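Local coordinates for hypothetical protein PH0495 (Pyrococcus horikoshii, PDB 1X3L) that catalyses the ATP-dependent, magnesium-supported phosphorylation of D-glycerate to 2-phosphoglycerate, and can also draw phosphate from other nucleotides or pyrophosphate, at residues Lys48-Val53 / Asp72-Val77; Arg118-Asp123 / Met184-Gly189; Pro343-Ala348 / Gly372-Ala377; Val363-Asp368 / Asn426-Ala431. All coordinates share one frame; numbering follows the deposited sequence.

In the fold
The four contacts fall into two groups on opposite sides of the chain's centre. Interactions 1 and 2, with centres about 10 Å apart, both belong to the six-stranded parallel sheet of the DUF4147 region and touch through a salt bridge between E74 and R118 and a probable hydrogen bond from K50 N to D123 OD1. Interactions 3 and 4, also about 10 Å apart between centres, join through A377 O with D366 N and through N344 ND2 with S427 OG. The centres of interactions 1 and 4 lie about 37 Å apart. Interaction 4 comes nearest to a proposed site: the side chain of N426 is about 11 Å from that of K58, a probable substrate-binding residue.

Interaction 1: residues Lys48-Val53 / Asp72-Val77; sequences KGKVYV and DVEDGV
E74 N donates to V51 O at 2.9 Å, and V53 N in turn donates to D75 O at 3.1 Å, stitching 48-53 to 72-77 where two parallel strands begin. V77 N to V53 O continues the ladder, although the position of that carbonyl oxygen is less certain. Ahead of the paired part, a water takes the V51 N-H and donates to D72 O, bridging the two segments where their backbones stand farther apart. E74 holds the centre of the contact. Its CG stands anti to the backbone N (chi1 176°), which sets CG beside Y52, 3.5 Å from its CE1; CB sits over one face of the phenol ring, 4.2 Å from the centroid, as a CH-pi contact. D75 O lies at the edge of the same ring. The E74 carboxylate touches K50 CD through OE1 at 3.4 Å, while its OE2 makes a salt bridge with R118. V53 CG2 meets V73 CG2 at 3.9 Å, the two side chains crossing at about a right angle. Helix 60-70 connects strands 51-56 and 75-81 in a beta-alpha-beta unit: I67 of that helix packs on V53 and V73, helix 103-118 presents I115 to Y52 and V77, and strand 124-129 continues the sheet beyond strand 51-56.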
loop_
_atom_site.group_PDB
_atom_site.type_symbol
_atom_site.label_atom_id
_atom_site.label_comp_id
_atom_site.label_asym_id
_atom_site.label_seq_id
_atom_site.Cartn_x
_atom_site.Cartn_y
_atom_site.Cartn_z
ATOM N N LYS A 48 26.140 1.340 16.998
ATOM C CA LYS A 48 27.578 1.225 17.176
ATOM C C LYS A 48 28.349 1.651 15.935
ATOM O O LYS A 48 29.396 1.091 15.616
ATOM C CB LYS A 48 27.942 -0.210 17.574
ATOM C CG LYS A 48 27.371 -1.289 16.668
ATOM C CD LYS A 48 27.523 -2.668 17.303
ATOM C CE LYS A 48 26.743 -2.754 18.611
ATOM N NZ LYS A 48 26.898 -4.069 19.294
ATOM N N GLY A 49 27.825 2.659 15.246
ATOM C CA GLY A 49 28.471 3.159 14.047
ATOM C C GLY A 49 27.693 4.330 13.485
ATOM O O GLY A 49 27.084 5.091 14.237
ATOM N N LYS A 50 27.709 4.479 12.167
ATOM C CA LYS A 50 26.983 5.563 11.520
ATOM C C LYS A 50 25.645 5.058 10.989
ATOM O O LYS A 50 25.394 3.851 10.953
ATOM C CB LYS A 50 27.810 6.138 10.368
ATOM C CG LYS A 50 29.087 6.837 10.806
ATOM C CD LYS A 50 29.850 7.371 9.606
ATOM C CE LYS A 50 31.117 8.092 10.037
ATOM N NZ LYS A 50 32.027 7.192 10.797
ATOM N N VAL A 51 24.786 5.988 10.582
ATOM C CA VAL A 51 23.473 5.640 10.050
ATOM C C VAL A 51 23.311 6.154 8.624
ATOM O O VAL A 51 23.542 7.331 8.347
ATOM C CB VAL A 51 22.341 6.230 10.912
ATOM C CG1 VAL A 51 20.987 5.877 10.306
ATOM C CG2 VAL A 51 22.438 5.696 12.329
ATOM N N TYR A 52 22.914 5.261 7.726
ATOM C CA TYR A 52 22.715 5.609 6.327
ATOM C C TYR A 52 21.250 5.404 5.955
ATOM O O TYR A 52 20.528 4.661 6.621
ATOM C CB TYR A 52 23.605 4.734 5.442
ATOM C CG TYR A 52 25.081 5.055 5.548
ATOM C CD1 TYR A 52 25.625 6.150 4.873
ATOM C CD2 TYR A 52 25.930 4.284 6.346
ATOM C CE1 TYR A 52 26.978 6.470 4.988
ATOM C CE2 TYR A 52 27.286 4.597 6.470
ATOM C CZ TYR A 52 27.803 5.693 5.789
ATOM O OH TYR A 52 29.136 6.017 5.907
ATOM N N VAL A 53 20.812 6.064 4.890
ATOM C CA VAL A 53 19.430 5.934 4.450
ATOM C C VAL A 53 19.308 5.714 2.953
ATOM O O VAL A 53 19.891 6.443 2.156
ATOM C CB VAL A 53 18.593 7.191 4.802
ATOM C CG1 VAL A 53 17.223 7.097 4.136
ATOM C CG2 VAL A 53 18.433 7.319 6.307
ATOM N N ASP A 72 20.871 11.258 13.352
ATOM C CA ASP A 72 21.840 11.968 12.527
ATOM C C ASP A 72 22.262 11.013 11.424
ATOM O O ASP A 72 22.831 9.956 11.693
ATOM C CB ASP A 72 23.056 12.384 13.355
ATOM C CG ASP A 72 22.705 13.379 14.446
ATOM O OD1 ASP A 72 22.112 14.435 14.121
ATOM O OD2 ASP A 72 23.023 13.110 15.626
ATOM N N VAL A 73 21.971 11.379 10.181
ATOM C CA VAL A 73 22.303 10.527 9.047
ATOM C C VAL A 73 23.594 10.941 8.350
ATOM O O VAL A 73 23.725 12.066 7.870
ATOM C CB VAL A 73 21.152 10.516 8.018
ATOM C CG1 VAL A 73 21.521 9.649 6.827
ATOM C CG2 VAL A 73 19.879 10.000 8.676
ATOM N N GLU A 74 24.545 10.015 8.301
ATOM C CA GLU A 74 25.829 10.263 7.665
ATOM C C GLU A 74 25.626 10.626 6.204
ATOM O O GLU A 74 26.217 11.582 5.705
ATOM C CB GLU A 74 26.717 9.020 7.766
ATOM C CG GLU A 74 28.055 9.147 7.052
ATOM C CD GLU A 74 28.855 10.345 7.524
ATOM O OE1 GLU A 74 28.923 10.565 8.753
ATOM O OE2 GLU A 74 29.420 11.060 6.666
ATOM N N ASP A 75 24.784 9.855 5.525
ATOM C CA ASP A 75 24.499 10.089 4.118
ATOM C C ASP A 75 23.440 9.106 3.627
ATOM O O ASP A 75 23.081 8.159 4.332
ATOM C CB ASP A 75 25.783 9.943 3.292
ATOM C CG ASP A 75 25.597 10.360 1.843
ATOM O OD1 ASP A 75 24.974 11.414 1.596
ATOM O OD2 ASP A 75 26.085 9.639 0.947
ATOM N N GLY A 76 22.936 9.342 2.421
ATOM C CA GLY A 76 21.926 8.468 1.860
ATOM C C GLY A 76 21.343 9.007 0.570
ATOM O O GLY A 76 21.799 10.023 0.044
ATOM N N VAL A 77 20.335 8.316 0.054
ATOM C CA VAL A 77 19.676 8.734 -1.176
ATOM C C VAL A 77 18.189 8.393 -1.118
ATOM O O VAL A 77 17.793 7.381 -0.538
ATOM C CB VAL A 77 20.297 8.050 -2.420
ATOM C CG1 VAL A 77 20.024 6.550 -2.398
ATOM C CG2 VAL A 77 19.733 8.676 -3.689
HETATM O O HOH W 1 25.045 8.658 11.330
#

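Interaction 2: residues Arg118-Asp123 / Met184-Gly189; sequences RAREND and MIKGTG
G187 and T188 press closely into the turn R120-D123, whereas K186 runs along its outer side among long charged chains. At the tight end T188 N donates to D123 O at 3.0 Å in an almost straight bond (173°). G187 CA makes CA-H...O contacts with three carbonyl oxygens, R120 O at 3.4 Å and those of E121 and D123 slightly farther off; a side chain at this position would collide with R120 O and D123 O. The turn is of type I, closed by D123 N to R120 O, and D123 OD2 braces it by accepting R120 N at 2.7 Å. It links helix 103-118 to strand 124-129, and the bond from T188 begins the pairing of that strand with 188-194 in a parallel sheet of Rossmann-type order, 3-2-1-4-5-6. Between the backbones, where they stand farther apart, a water joins A119 O to K186 N. On the outer side K186 extends beside R120, its CD over one face of the guanidinium, and E121 OE2 touches K186 CB at 3.7 Å. R120 NE reaches R118 O from well above the carbonyl plane. An alanine in place of R120 would probably leave R118 O without this donor and the K186 chain, its flat cover lost, freer to swing. The two like-charged tips approach implausibly closely in the model, and each bonds weakly to N117 O.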
loop_
_atom_site.group_PDB
_atom_site.type_symbol
_atom_site.label_atom_id
_atom_site.label_comp_id
_atom_site.label_asym_id
_atom_site.label_seq_id
_atom_site.Cartn_x
_atom_site.Cartn_y
_atom_site.Cartn_z
ATOM N N ARG A 118 30.076 1.779 0.957
ATOM C CA ARG A 118 30.720 2.559 2.008
ATOM C C ARG A 118 30.310 2.150 3.426
ATOM O O ARG A 118 31.104 2.266 4.357
ATOM C CB ARG A 118 30.421 4.045 1.801
ATOM C CG ARG A 118 30.944 4.941 2.909
ATOM C CD ARG A 118 30.473 6.376 2.725
ATOM N NE ARG A 118 30.825 7.211 3.868
ATOM C CZ ARG A 118 30.424 8.469 4.024
ATOM N NH1 ARG A 118 29.655 9.041 3.105
ATOM N NH2 ARG A 118 30.786 9.154 5.102
ATOM N N ALA A 119 29.077 1.682 3.598
ATOM C CA ALA A 119 28.611 1.271 4.923
ATOM C C ALA A 119 29.394 0.051 5.415
ATOM O O ALA A 119 29.607 -0.901 4.666
ATOM C CB ALA A 119 27.114 0.958 4.883
ATOM N N ARG A 120 29.811 0.086 6.679
ATOM C CA ARG A 120 30.591 -1.002 7.270
ATOM C C ARG A 120 29.754 -1.989 8.081
ATOM O O ARG A 120 28.585 -1.743 8.366
ATOM C CB ARG A 120 31.698 -0.424 8.160
ATOM C CG ARG A 120 32.728 0.442 7.432
ATOM C CD ARG A 120 33.518 -0.361 6.403
ATOM N NE ARG A 120 32.875 -0.371 5.090
ATOM C CZ ARG A 120 33.159 -1.236 4.120
ATOM N NH1 ARG A 120 34.077 -2.178 4.308
ATOM N NH2 ARG A 120 32.528 -1.155 2.956
ATOM N N GLU A 121 30.368 -3.105 8.463
ATOM C CA GLU A 121 29.677 -4.133 9.234
ATOM C C GLU A 121 29.130 -3.619 10.565
ATOM O O GLU A 121 28.315 -4.284 11.201
ATOM C CB GLU A 121 30.608 -5.319 9.509
ATOM C CG GLU A 121 31.074 -6.096 8.276
ATOM C CD GLU A 121 32.015 -5.300 7.384
ATOM O OE1 GLU A 121 32.674 -4.365 7.890
ATOM O OE2 GLU A 121 32.112 -5.619 6.178
ATOM N N ASN A 122 29.576 -2.441 10.989
ATOM C CA ASN A 122 29.114 -1.888 12.258
ATOM C C ASN A 122 28.164 -0.702 12.086
ATOM O O ASN A 122 27.762 -0.076 13.067
ATOM C CB ASN A 122 30.311 -1.472 13.116
ATOM C CG ASN A 122 31.051 -0.289 12.542
ATOM O OD1 ASN A 122 31.484 -0.314 11.390
ATOM N ND2 ASN A 122 31.199 0.761 13.342
ATOM N N ASP A 123 27.810 -0.391 10.841
ATOM C CA ASP A 123 26.891 0.711 10.570
ATOM C C ASP A 123 25.467 0.190 10.381
ATOM O O ASP A 123 25.251 -1.001 10.139
ATOM C CB ASP A 123 27.297 1.472 9.305
ATOM C CG ASP A 123 28.670 2.092 9.410
ATOM O OD1 ASP A 123 29.027 2.577 10.505
ATOM O OD2 ASP A 123 29.385 2.108 8.386
ATOM N N MET A 184 23.519 -6.877 -0.210
ATOM C CA MET A 184 24.620 -5.921 -0.304
ATOM C C MET A 184 24.895 -5.167 0.995
ATOM O O MET A 184 25.866 -4.419 1.082
ATOM C CB MET A 184 24.341 -4.904 -1.417
ATOM C CG MET A 184 24.181 -5.514 -2.798
ATOM S SD MET A 184 23.687 -4.286 -4.031
ATOM C CE MET A 184 25.300 -3.870 -4.733
ATOM N N ILE A 185 24.044 -5.355 1.998
ATOM C CA ILE A 185 24.224 -4.670 3.278
ATOM C C ILE A 185 25.251 -5.398 4.148
ATOM O O ILE A 185 25.028 -6.534 4.569
ATOM C CB ILE A 185 22.888 -4.579 4.040
ATOM C CG1 ILE A 185 21.868 -3.784 3.212
ATOM C CG2 ILE A 185 23.101 -3.926 5.388
ATOM C CD1 ILE A 185 20.469 -3.771 3.810
ATOM N N LYS A 186 26.371 -4.739 4.419
ATOM C CA LYS A 186 27.436 -5.338 5.221
ATOM C C LYS A 186 27.164 -5.254 6.718
ATOM O O LYS A 186 27.647 -6.086 7.489
ATOM C CB LYS A 186 28.776 -4.665 4.905
ATOM C CG LYS A 186 29.137 -4.694 3.432
ATOM C CD LYS A 186 30.448 -3.972 3.148
ATOM C CE LYS A 186 30.704 -3.888 1.648
ATOM N NZ LYS A 186 32.018 -3.265 1.312
ATOM N N GLY A 187 26.393 -4.253 7.129
ATOM C CA GLY A 187 26.086 -4.103 8.541
ATOM C C GLY A 187 24.687 -4.556 8.922
ATOM O O GLY A 187 24.260 -5.666 8.597
ATOM N N THR A 188 23.970 -3.694 9.630
ATOM C CA THR A 188 22.613 -4.005 10.047
ATOM C C THR A 188 21.616 -3.289 9.149
ATOM O O THR A 188 21.681 -2.071 8.980
ATOM C CB THR A 188 22.355 -3.575 11.504
ATOM O OG1 THR A 188 23.192 -4.336 12.382
ATOM C CG2 THR A 188 20.901 -3.817 11.878
ATOM N N GLY A 189 20.698 -4.052 8.567
ATOM C CA GLY A 189 19.695 -3.458 7.707
ATOM C C GLY A 189 18.336 -3.366 8.374
ATOM O O GLY A 189 17.781 -4.373 8.827
HETATM O O HOH W 2 26.832 -1.892 3.755
HETATM O O HOH W 3 26.136 -1.439 6.424
#

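Interaction 3: residues Pro343-Ala348 / Gly372-Ala377; sequences PNQEIA and GPTDAA
Q345 and T374 reach toward each other tip to tip, each set up by its torsions. In Q345, CG is anti to the carbonyl carbon (chi1 -68°) and CD continues the extended chain (chi2 167°), carrying the amide off helix 343-351 toward the loop 372-377. In T374, OG1 takes the crowded position between the backbone N and the carbonyl carbon (chi1 80°). Q345 NE2 and T374 OG1 come within 3.3 Å, while T374 CG2 stands 4.0 Å from Q345 NE2. The hydroxyl accepts the A376 N-H at 3.2 Å, forming an ST turn, and is hydrogen-bonded to D371 O. An alanine at T374 would probably leave A376 N and D371 O without their hydroxyl partner, allowing the turn to slacken beside a Q345 amide that has lost its nearest polar neighbour across the contact. Around this meeting the approach is lighter: P343 CD rests 3.9 Å from G372 N, and N344 ND2 lies 3.9 Å from A377 O while its hydrogen bond goes to S427 OG. The loop leads from strand 359-366 to strand 378-382 and here passes the first turn of the helix, within the MOFRL region. Few apolar atoms meet across the two segments, and much of the tie runs through D371, whose carboxylate accepts N344 N and Q345 N while its carbonyl holds T374. The N-H groups of the helix's first turn would probably stabilise that carboxylate's negative charge, consistent with a loop held to the helix start mainly by polar bonds through D371.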
loop_
_atom_site.group_PDB
_atom_site.type_symbol
_atom_site.label_atom_id
_atom_site.label_comp_id
_atom_site.label_asym_id
_atom_site.label_seq_id
_atom_site.Cartn_x
_atom_site.Cartn_y
_atom_site.Cartn_z
ATOM N N PRO A 343 -15.997 2.550 -6.175
ATOM C CA PRO A 343 -16.254 1.443 -5.241
ATOM C C PRO A 343 -16.840 1.845 -3.884
ATOM O O PRO A 343 -17.959 1.460 -3.546
ATOM C CB PRO A 343 -14.882 0.783 -5.095
ATOM C CG PRO A 343 -14.198 1.099 -6.402
ATOM C CD PRO A 343 -14.591 2.542 -6.622
ATOM N N ASN A 344 -16.083 2.618 -3.113
ATOM C CA ASN A 344 -16.535 3.018 -1.780
ATOM C C ASN A 344 -17.845 3.817 -1.820
ATOM O O ASN A 344 -18.699 3.704 -0.950
ATOM C CB ASN A 344 -15.430 3.856 -1.138
ATOM C CG ASN A 344 -14.279 2.956 -0.779
ATOM O OD1 ASN A 344 -14.431 1.967 -0.071
ATOM N ND2 ASN A 344 -13.094 3.310 -1.306
ATOM N N GLN A 345 -18.046 4.625 -2.854
ATOM C CA GLN A 345 -19.300 5.354 -2.965
ATOM C C GLN A 345 -20.440 4.358 -3.174
ATOM O O GLN A 345 -21.543 4.554 -2.662
ATOM C CB GLN A 345 -19.247 6.335 -4.128
ATOM C CG GLN A 345 -18.275 7.489 -3.900
ATOM C CD GLN A 345 -17.999 8.252 -5.173
ATOM O OE1 GLN A 345 -18.879 8.926 -5.714
ATOM N NE2 GLN A 345 -16.776 8.135 -5.675
ATOM N N GLU A 346 -20.184 3.282 -3.914
ATOM C CA GLU A 346 -21.242 2.301 -4.131
ATOM C C GLU A 346 -21.489 1.447 -2.887
ATOM O O GLU A 346 -22.612 1.021 -2.641
ATOM C CB GLU A 346 -20.943 1.428 -5.362
ATOM C CG GLU A 346 -21.414 2.091 -6.655
ATOM C CD GLU A 346 -21.495 1.142 -7.844
ATOM O OE1 GLU A 346 -21.693 -0.073 -7.632
ATOM O OE2 GLU A 346 -21.384 1.619 -8.997
ATOM N N ILE A 347 -20.447 1.211 -2.095
ATOM C CA ILE A 347 -20.607 0.445 -0.862
ATOM C C ILE A 347 -21.564 1.219 0.042
ATOM O O ILE A 347 -22.550 0.675 0.550
ATOM C CB ILE A 347 -19.273 0.293 -0.098
ATOM C CG1 ILE A 347 -18.362 -0.715 -0.808
ATOM C CG2 ILE A 347 -19.550 -0.126 1.345
ATOM C CD1 ILE A 347 -17.000 -0.877 -0.139
ATOM N N ALA A 348 -21.250 2.496 0.242
ATOM C CA ALA A 348 -22.051 3.376 1.087
ATOM C C ALA A 348 -23.494 3.507 0.612
ATOM O O ALA A 348 -24.431 3.334 1.394
ATOM C CB ALA A 348 -21.409 4.762 1.142
ATOM N N GLY A 372 -12.761 5.845 -7.623
ATOM C CA GLY A 372 -13.263 5.879 -8.985
ATOM C C GLY A 372 -12.678 7.111 -9.660
ATOM O O GLY A 372 -11.723 7.693 -9.141
ATOM N N PRO A 373 -13.213 7.533 -10.817
ATOM C CA PRO A 373 -12.699 8.717 -11.517
ATOM C C PRO A 373 -13.330 9.995 -10.955
ATOM O O PRO A 373 -13.919 10.784 -11.695
ATOM C CB PRO A 373 -13.120 8.462 -12.958
ATOM C CG PRO A 373 -14.474 7.828 -12.766
ATOM C CD PRO A 373 -14.227 6.841 -11.635
ATOM N N THR A 374 -13.219 10.183 -9.643
ATOM C CA THR A 374 -13.786 11.362 -8.996
ATOM C C THR A 374 -12.814 11.904 -7.962
ATOM O O THR A 374 -11.795 11.281 -7.671
ATOM C CB THR A 374 -15.103 11.038 -8.268
ATOM O OG1 THR A 374 -14.809 10.422 -7.007
ATOM C CG2 THR A 374 -15.958 10.089 -9.108
ATOM N N ASP A 375 -13.147 13.059 -7.398
ATOM C CA ASP A 375 -12.306 13.688 -6.390
ATOM C C ASP A 375 -12.705 13.324 -4.959
ATOM O O ASP A 375 -12.073 13.777 -3.996
ATOM C CB ASP A 375 -12.325 15.203 -6.576
ATOM C CG ASP A 375 -11.574 15.635 -7.822
ATOM O OD1 ASP A 375 -10.400 15.230 -7.973
ATOM O OD2 ASP A 375 -12.148 16.371 -8.649
ATOM N N ALA A 376 -13.758 12.518 -4.828
ATOM C CA ALA A 376 -14.223 12.069 -3.514
ATOM C C ALA A 376 -13.437 10.827 -3.113
ATOM O O ALA A 376 -13.021 10.046 -3.971
ATOM C CB ALA A 376 -15.708 11.739 -3.563
ATOM N N ALA A 377 -13.233 10.641 -1.812
ATOM C CA ALA A 377 -12.514 9.472 -1.327
ATOM C C ALA A 377 -13.489 8.325 -1.057
ATOM O O ALA A 377 -13.087 7.166 -0.934
ATOM C CB ALA A 377 -11.749 9.815 -0.062
#

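Interaction 4: residues Val363-Asp368 / Asn426-Ala431; sequences VAFDTD and NSIVIA
V363 and I430 lie side by side, V363 CG1 touching I430 CB at 3.6 Å, and next to them F365 lies beside I428. F365 CG is placed between the backbone N and the carbonyl carbon (chi1 63°); the ring brings CZ to 4.0 Å from I428 CB, while I430 CD1 sits at its edge. Helices 6-20 and 268-281 cover this face of the sheet, with V14 and I275 among the residues that touch it. On the other face A364 CB meets V429 CG2 at 3.9 Å beneath I347 of helix 343-351. Strands 363-366 and 427-431 are antiparallel neighbours within the mixed sheet, their axes 168° apart. V363 and I430 form one hydrogen-bonded pair with bonds in both directions, F365 and I428 the next, and A364 with V429 is a non-hydrogen-bonded pair. Toward the end of strand 359-366 the contact turns polar. N426 O is gripped twice by T367: OG1 donates at 2.6 Å in the carbonyl plane, on a lone pair, and the backbone N donates at 2.9 Å from above that plane. D366 OD1 accepts D368 N in an Asx turn. S427 OG lies 3.3 Å from D366 CG, but OG is hydrogen-bonded to E329. The N426 side chain, beyond this edge, is about 11 Å from that of K58, which probably binds substrate.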
loop_
_atom_site.group_PDB
_atom_site.type_symbol
_atom_site.label_atom_id
_atom_site.label_comp_id
_atom_site.label_asym_id
_atom_site.label_seq_id
_atom_site.Cartn_x
_atom_site.Cartn_y
_atom_site.Cartn_z
ATOM N N VAL A 363 -19.201 4.472 6.762
ATOM C CA VAL A 363 -18.354 5.341 5.967
ATOM C C VAL A 363 -17.327 4.439 5.290
ATOM O O VAL A 363 -16.621 3.678 5.955
ATOM C CB VAL A 363 -17.667 6.439 6.837
ATOM C CG1 VAL A 363 -16.877 5.818 7.968
ATOM C CG2 VAL A 363 -16.763 7.297 5.962
ATOM N N ALA A 364 -17.285 4.490 3.962
ATOM C CA ALA A 364 -16.349 3.679 3.180
ATOM C C ALA A 364 -15.460 4.658 2.423
ATOM O O ALA A 364 -15.961 5.546 1.741
ATOM C CB ALA A 364 -17.113 2.792 2.198
ATOM N N PHE A 365 -14.148 4.498 2.537
ATOM C CA PHE A 365 -13.242 5.421 1.874
ATOM C C PHE A 365 -11.930 4.787 1.444
ATOM O O PHE A 365 -11.471 3.818 2.038
ATOM C CB PHE A 365 -12.949 6.600 2.810
ATOM C CG PHE A 365 -12.248 6.204 4.081
ATOM C CD1 PHE A 365 -10.882 6.429 4.240
ATOM C CD2 PHE A 365 -12.947 5.590 5.115
ATOM C CE1 PHE A 365 -10.223 6.046 5.412
ATOM C CE2 PHE A 365 -12.298 5.203 6.289
ATOM C CZ PHE A 365 -10.934 5.432 6.435
ATOM N N ASP A 366 -11.331 5.358 0.406
ATOM C CA ASP A 366 -10.052 4.890 -0.107
ATOM C C ASP A 366 -9.001 5.806 0.525
ATOM O O ASP A 366 -9.088 7.031 0.397
ATOM C CB ASP A 366 -10.015 5.036 -1.630
ATOM C CG ASP A 366 -8.970 4.149 -2.275
ATOM O OD1 ASP A 366 -7.817 4.129 -1.795
ATOM O OD2 ASP A 366 -9.306 3.476 -3.274
ATOM N N THR A 367 -8.017 5.224 1.203
ATOM C CA THR A 367 -6.992 6.026 1.858
ATOM C C THR A 367 -6.100 6.820 0.909
ATOM O O THR A 367 -5.329 7.662 1.365
ATOM C CB THR A 367 -6.088 5.168 2.777
ATOM O OG1 THR A 367 -5.479 4.121 2.012
ATOM C CG2 THR A 367 -6.917 4.560 3.918
ATOM N N ASP A 368 -6.184 6.572 -0.398
ATOM C CA ASP A 368 -5.346 7.347 -1.308
ATOM C C ASP A 368 -6.017 8.657 -1.703
ATOM O O ASP A 368 -5.463 9.431 -2.477
ATOM C CB ASP A 368 -4.941 6.546 -2.560
ATOM C CG ASP A 368 -6.099 6.255 -3.492
ATOM O OD1 ASP A 368 -7.135 6.949 -3.430
ATOM O OD2 ASP A 368 -5.957 5.327 -4.315
ATOM N N ASN A 426 -4.972 1.313 0.661
ATOM C CA ASN A 426 -6.255 0.868 0.103
ATOM C C ASN A 426 -7.469 1.362 0.913
ATOM O O ASN A 426 -7.440 2.407 1.551
ATOM C CB ASN A 426 -6.249 -0.660 0.055
ATOM C CG ASN A 426 -5.308 -1.125 -1.026
ATOM O OD1 ASN A 426 -5.277 -0.592 -2.132
ATOM N ND2 ASN A 426 -4.514 -2.154 -0.684
ATOM N N SER A 427 -8.573 0.622 0.866
ATOM C CA SER A 427 -9.810 1.097 1.481
ATOM C C SER A 427 -10.271 0.480 2.787
ATOM O O SER A 427 -9.920 -0.650 3.125
ATOM C CB SER A 427 -10.948 0.990 0.466
ATOM O OG SER A 427 -10.659 1.747 -0.695
ATOM N N ILE A 428 -11.097 1.243 3.501
ATOM C CA ILE A 428 -11.651 0.805 4.770
ATOM C C ILE A 428 -13.109 1.211 4.895
ATOM O O ILE A 428 -13.500 2.310 4.480
ATOM C CB ILE A 428 -10.901 1.426 5.963
ATOM C CG1 ILE A 428 -9.422 1.055 5.903
ATOM C CG2 ILE A 428 -11.540 0.960 7.274
ATOM C CD1 ILE A 428 -8.558 1.779 6.931
ATOM N N VAL A 429 -13.908 0.311 5.457
ATOM C CA VAL A 429 -15.312 0.572 5.692
ATOM C C VAL A 429 -15.498 0.544 7.200
ATOM O O VAL A 429 -15.122 -0.425 7.859
ATOM C CB VAL A 429 -16.231 -0.514 5.093
ATOM C CG1 VAL A 429 -17.682 -0.140 5.348
ATOM C CG2 VAL A 429 -15.980 -0.665 3.590
ATOM N N ILE A 430 -16.057 1.608 7.754
ATOM C CA ILE A 430 -16.293 1.640 9.186
ATOM C C ILE A 430 -17.800 1.626 9.405
ATOM O O ILE A 430 -18.509 2.473 8.863
ATOM C CB ILE A 430 -15.710 2.913 9.826
ATOM C CG1 ILE A 430 -14.205 3.006 9.548
ATOM C CG2 ILE A 430 -15.966 2.899 11.330
ATOM C CD1 ILE A 430 -13.552 4.290 10.106
ATOM N N ALA A 431 -18.292 0.654 10.170
ATOM C CA ALA A 431 -19.722 0.574 10.456
ATOM C C ALA A 431 -19.936 0.828 11.946
ATOM O O ALA A 431 -19.360 0.149 12.797
ATOM C CB ALA A 431 -20.271 -0.802 10.065
#